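Side-chain contacts in putative ferredoxin (Hydrogenobacter thermophilus, PDB 7M1O), which binds a single [4Fe-4S] cluster and, as expected for a bacterial-type ferredoxin, probably serves as a small electron carrier: residues E52-V55 with K56-T59; D60-P63 with A64-I68. All coordinates share one frame; numbering follows the deposited sequence.

Overall arrangement
From the N terminus, strand 3-7 and the loop and helix carrying Cys-12, Cys-15 and Cys-18 come first; both interactions belong to the last third of the chain. Interaction 1 lies wholly within helix 52-61, each contact spanning about one turn, and interaction 2 begins at Asp-60, directly after interaction 1 ends at Thr-59. The two are consecutive, neither nested nor crossing, with centres 10 Å apart. Interaction 2 closes the short turn that takes the helix into strand 67-71 and supplies Cys-62, the fourth cluster ligand. They meet where Thr-59 CG2 packs 3.5 Å from Ile-67 O, joining the helix to that strand, an edge of the three-stranded sheet, beside the cluster.

Interaction 1 (E52-V55 with K56-T59); sequences EQEV and KEVT
Helix 52-61 of this single-cluster ferredoxin is held here by four successive i to i+4 bonds, and its inner face adds a side-chain bond from Thr-59 to Val-55. The evidence for a regular helix is direct: Lys-56, Glu-57, Val-58 and Thr-59 each give their backbone N-H to the carbonyl four residues back, and the straightest of the four, Val-58 N to Glu-54 O, is 3.0 Å long with an N-H...O angle of 168°. Val-55 O has a second donor, since Thr-59 OG1 gives it a hydrogen bond of 2.7 Å. The hydroxyl lies above the carbonyl plane, 37° out of it, while Thr-59 N comes from the opposite face, so two bonds grip this oxygen. Thr-59 OG1 sits beside its own backbone N, anti to the carbonyl carbon, and is thereby turned back over the preceding turn. The same hydroxyl is hydrogen-bonded to Thr-69 OG1 of strand 67-71. Replacing Thr-59 with a valine would probably cost Val-55 O its second donor and leave the hydroxyl of Thr-69 without this mate. Val-58 lies close by, its CG2 3.1 Å from Val-55 O, and Val-55 and Val-58 both turn into the interior to meet Tyr-26. On the outer side, Glu-54 bends at its second torsion and brings OE2 to 4.1 Å from Glu-57 OE1, with the carboxylate planes 66° apart; these like charges probably repel mildly. Glu-57, extended beyond CG, also runs its CG alongside Gln-53 O at 3.2 Å. Valines facing strands 3-7 and 26-28, with Glu-54 and Glu-57 on the outer flank, make this an amphipathic helix packed on the sheets of a ferredoxin fold.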
# COMPACT_ATOMS: atom_id res chain seq x y z
N GLU A 52 2.29 2.82 10.77
CA GLU A 52 2.45 1.37 10.72
C GLU A 52 1.13 0.63 10.91
O GLU A 52 0.79 -0.25 10.12
CB GLU A 52 3.46 0.91 11.77
CG GLU A 52 4.91 1.17 11.37
CD GLU A 52 5.91 0.63 12.38
OE1 GLU A 52 5.56 -0.32 13.12
OE2 GLU A 52 7.04 1.15 12.44
N GLN A 53 0.37 0.99 11.94
CA GLN A 53 -0.87 0.29 12.24
C GLN A 53 -1.93 0.53 11.17
O GLN A 53 -2.69 -0.37 10.84
CB GLN A 53 -1.40 0.72 13.61
CG GLN A 53 -0.54 0.23 14.77
CD GLN A 53 -1.14 0.57 16.12
OE1 GLN A 53 -2.35 0.70 16.26
NE2 GLN A 53 -0.28 0.70 17.13
N GLU A 54 -1.96 1.75 10.63
CA GLU A 54 -2.86 2.06 9.53
C GLU A 54 -2.53 1.19 8.32
O GLU A 54 -3.42 0.60 7.70
CB GLU A 54 -2.76 3.54 9.15
CG GLU A 54 -3.38 4.49 10.17
CD GLU A 54 -4.89 4.36 10.25
OE1 GLU A 54 -5.53 4.20 9.18
OE2 GLU A 54 -5.44 4.40 11.37
N VAL A 55 -1.24 1.11 7.99
CA VAL A 55 -0.79 0.28 6.88
C VAL A 55 -1.13 -1.18 7.12
O VAL A 55 -1.59 -1.88 6.22
CB VAL A 55 0.73 0.44 6.65
CG1 VAL A 55 1.29 -0.67 5.76
CG2 VAL A 55 1.02 1.80 6.03
N LYS A 56 -0.92 -1.65 8.35
CA LYS A 56 -1.20 -3.04 8.68
C LYS A 56 -2.69 -3.34 8.57
O LYS A 56 -3.08 -4.43 8.18
CB LYS A 56 -0.69 -3.38 10.09
CG LYS A 56 0.83 -3.52 10.18
CD LYS A 56 1.28 -3.97 11.56
CE LYS A 56 1.17 -5.48 11.72
NZ LYS A 56 1.69 -5.94 13.04
N GLU A 57 -3.51 -2.35 8.92
CA GLU A 57 -4.96 -2.51 8.83
C GLU A 57 -5.44 -2.63 7.39
O GLU A 57 -6.19 -3.54 7.06
CB GLU A 57 -5.67 -1.34 9.53
CG GLU A 57 -5.71 -1.47 11.04
CD GLU A 57 -6.24 -0.22 11.72
OE1 GLU A 57 -6.87 0.61 11.03
OE2 GLU A 57 -6.04 -0.08 12.95
N VAL A 58 -5.02 -1.71 6.52
CA VAL A 58 -5.46 -1.75 5.13
C VAL A 58 -4.90 -2.98 4.42
O VAL A 58 -5.49 -3.46 3.45
CB VAL A 58 -5.04 -0.49 4.35
CG1 VAL A 58 -5.69 0.75 4.95
CG2 VAL A 58 -3.53 -0.34 4.30
N THR A 59 -3.76 -3.47 4.89
CA THR A 59 -3.18 -4.69 4.36
C THR A 59 -4.13 -5.87 4.58
O THR A 59 -4.32 -6.71 3.70
CB THR A 59 -1.81 -4.99 5.00
OG1 THR A 59 -0.89 -3.94 4.68
CG2 THR A 59 -1.25 -6.32 4.49

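Interaction 2 (D60-P63 with A64-I68); sequences DECP and AGSII. Unlike the reference sequence in segment 64-68: Ala-64 (reference Ser). With SF4 (iron/sulfur cluster), chain C.
A type I beta turn from Cys-62 to Gly-65 follows helix 52-61 and wraps the chain round one corner of the [4Fe-4S] cluster. Cys-62 points into the concave side of this bend, and its SG, anti to the backbone N (chi1 173°), binds iron FE2 at 2.3 Å. Cys-62 SG also accepts two backbone N-H groups: a bond of 3.3 Å from Ser-66 N, with an angle of 159° at the hydrogen, and a weak one of 3.6 Å from Ala-64 N. N-H...S bonds of this kind are a recurrent feature of iron-sulfur proteins, and they would be expected to draw charge off the thiolate and favour the reduced cluster. The turn itself is closed by a weak bond from Gly-65 N to Cys-62 O, and the positive phi of Gly-65 (62°) is one that glycine adopts readily. Ala-64 is an engineered residue in place of the natural serine, and its CB lies 4.4 Å from Cys-62 SG. Around the cysteine, three side chains line the cluster. Pro-63 lays the CD and CG edge of its ring against sulfide S4, while Ser-66 brings CB near S3 and turns OG beside its own backbone N, where Thr-11 OG1 is its hydrogen-bond partner. Ile-67, at the start of strand 67-71, approaches from the helix side of the bend: its CG1 lies beside its backbone N, 3.7 Å from S3, and the extended chain then carries CD1 to 4.0 Å from Cys-62 CB.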
# COMPACT_ATOMS: atom_id res chain seq x y z
N ASP A 60 -4.72 -5.93 5.77
CA ASP A 60 -5.68 -6.98 6.09
C ASP A 60 -7.03 -6.73 5.42
O ASP A 60 -7.80 -7.66 5.18
CB ASP A 60 -5.89 -7.09 7.61
CG ASP A 60 -4.67 -7.62 8.33
OD1 ASP A 60 -3.81 -8.25 7.68
OD2 ASP A 60 -4.57 -7.41 9.56
N GLU A 61 -7.31 -5.47 5.11
CA GLU A 61 -8.61 -5.08 4.59
C GLU A 61 -8.67 -5.07 3.07
O GLU A 61 -9.76 -5.09 2.50
CB GLU A 61 -8.99 -3.70 5.13
CG GLU A 61 -9.36 -3.70 6.60
CD GLU A 61 -9.49 -2.30 7.18
OE1 GLU A 61 -9.13 -1.33 6.49
OE2 GLU A 61 -9.96 -2.18 8.33
N CYS A 62 -7.52 -5.04 2.41
CA CYS A 62 -7.48 -5.09 0.96
C CYS A 62 -8.23 -6.33 0.47
O CYS A 62 -7.87 -7.45 0.83
CB CYS A 62 -6.04 -5.12 0.45
SG CYS A 62 -5.90 -5.39 -1.34
N PRO A 63 -9.27 -6.14 -0.36
CA PRO A 63 -10.11 -7.27 -0.77
C PRO A 63 -9.40 -8.28 -1.66
O PRO A 63 -9.83 -9.42 -1.74
CB PRO A 63 -11.25 -6.58 -1.53
CG PRO A 63 -10.65 -5.34 -2.06
CD PRO A 63 -9.70 -4.88 -1.00
N ALA A 64 -8.32 -7.86 -2.31
CA ALA A 64 -7.64 -8.69 -3.30
C ALA A 64 -6.31 -9.25 -2.80
O ALA A 64 -5.64 -10.00 -3.51
CB ALA A 64 -7.42 -7.90 -4.58
N GLY A 65 -5.93 -8.88 -1.58
CA GLY A 65 -4.66 -9.33 -1.03
C GLY A 65 -3.50 -8.80 -1.85
O GLY A 65 -2.46 -9.47 -1.98
N SER A 66 -3.67 -7.61 -2.41
CA SER A 66 -2.69 -7.01 -3.31
C SER A 66 -1.59 -6.29 -2.55
O SER A 66 -0.48 -6.13 -3.06
CB SER A 66 -3.37 -6.04 -4.27
OG SER A 66 -4.40 -6.68 -5.01
N ILE A 67 -1.90 -5.84 -1.34
CA ILE A 67 -0.94 -5.12 -0.53
C ILE A 67 -0.08 -6.09 0.26
O ILE A 67 -0.58 -6.84 1.10
CB ILE A 67 -1.63 -4.14 0.43
CG1 ILE A 67 -2.54 -3.19 -0.35
CG2 ILE A 67 -0.59 -3.36 1.23
CD1 ILE A 67 -3.32 -2.22 0.50
N ILE A 68 1.21 -6.08 -0.03
CA ILE A 68 2.18 -6.90 0.68
C ILE A 68 2.94 -6.02 1.65
O ILE A 68 3.51 -5.00 1.25
CB ILE A 68 3.15 -7.59 -0.29
CG1 ILE A 68 2.39 -8.21 -1.47
CG2 ILE A 68 3.97 -8.65 0.43
CD1 ILE A 68 1.24 -9.12 -1.07
FE1 SF4 C . -6.20 -2.14 -4.86
FE2 SF4 C . -6.18 -3.42 -2.44
FE3 SF4 C . -8.22 -1.71 -3.07
FE4 SF4 C . -5.72 -0.72 -2.58
S1 SF4 C . -7.08 -1.80 -1.10
S2 SF4 C . -7.12 -0.13 -4.29
S3 SF4 C . -4.42 -2.38 -3.45
S4 SF4 C . -7.71 -3.68 -4.11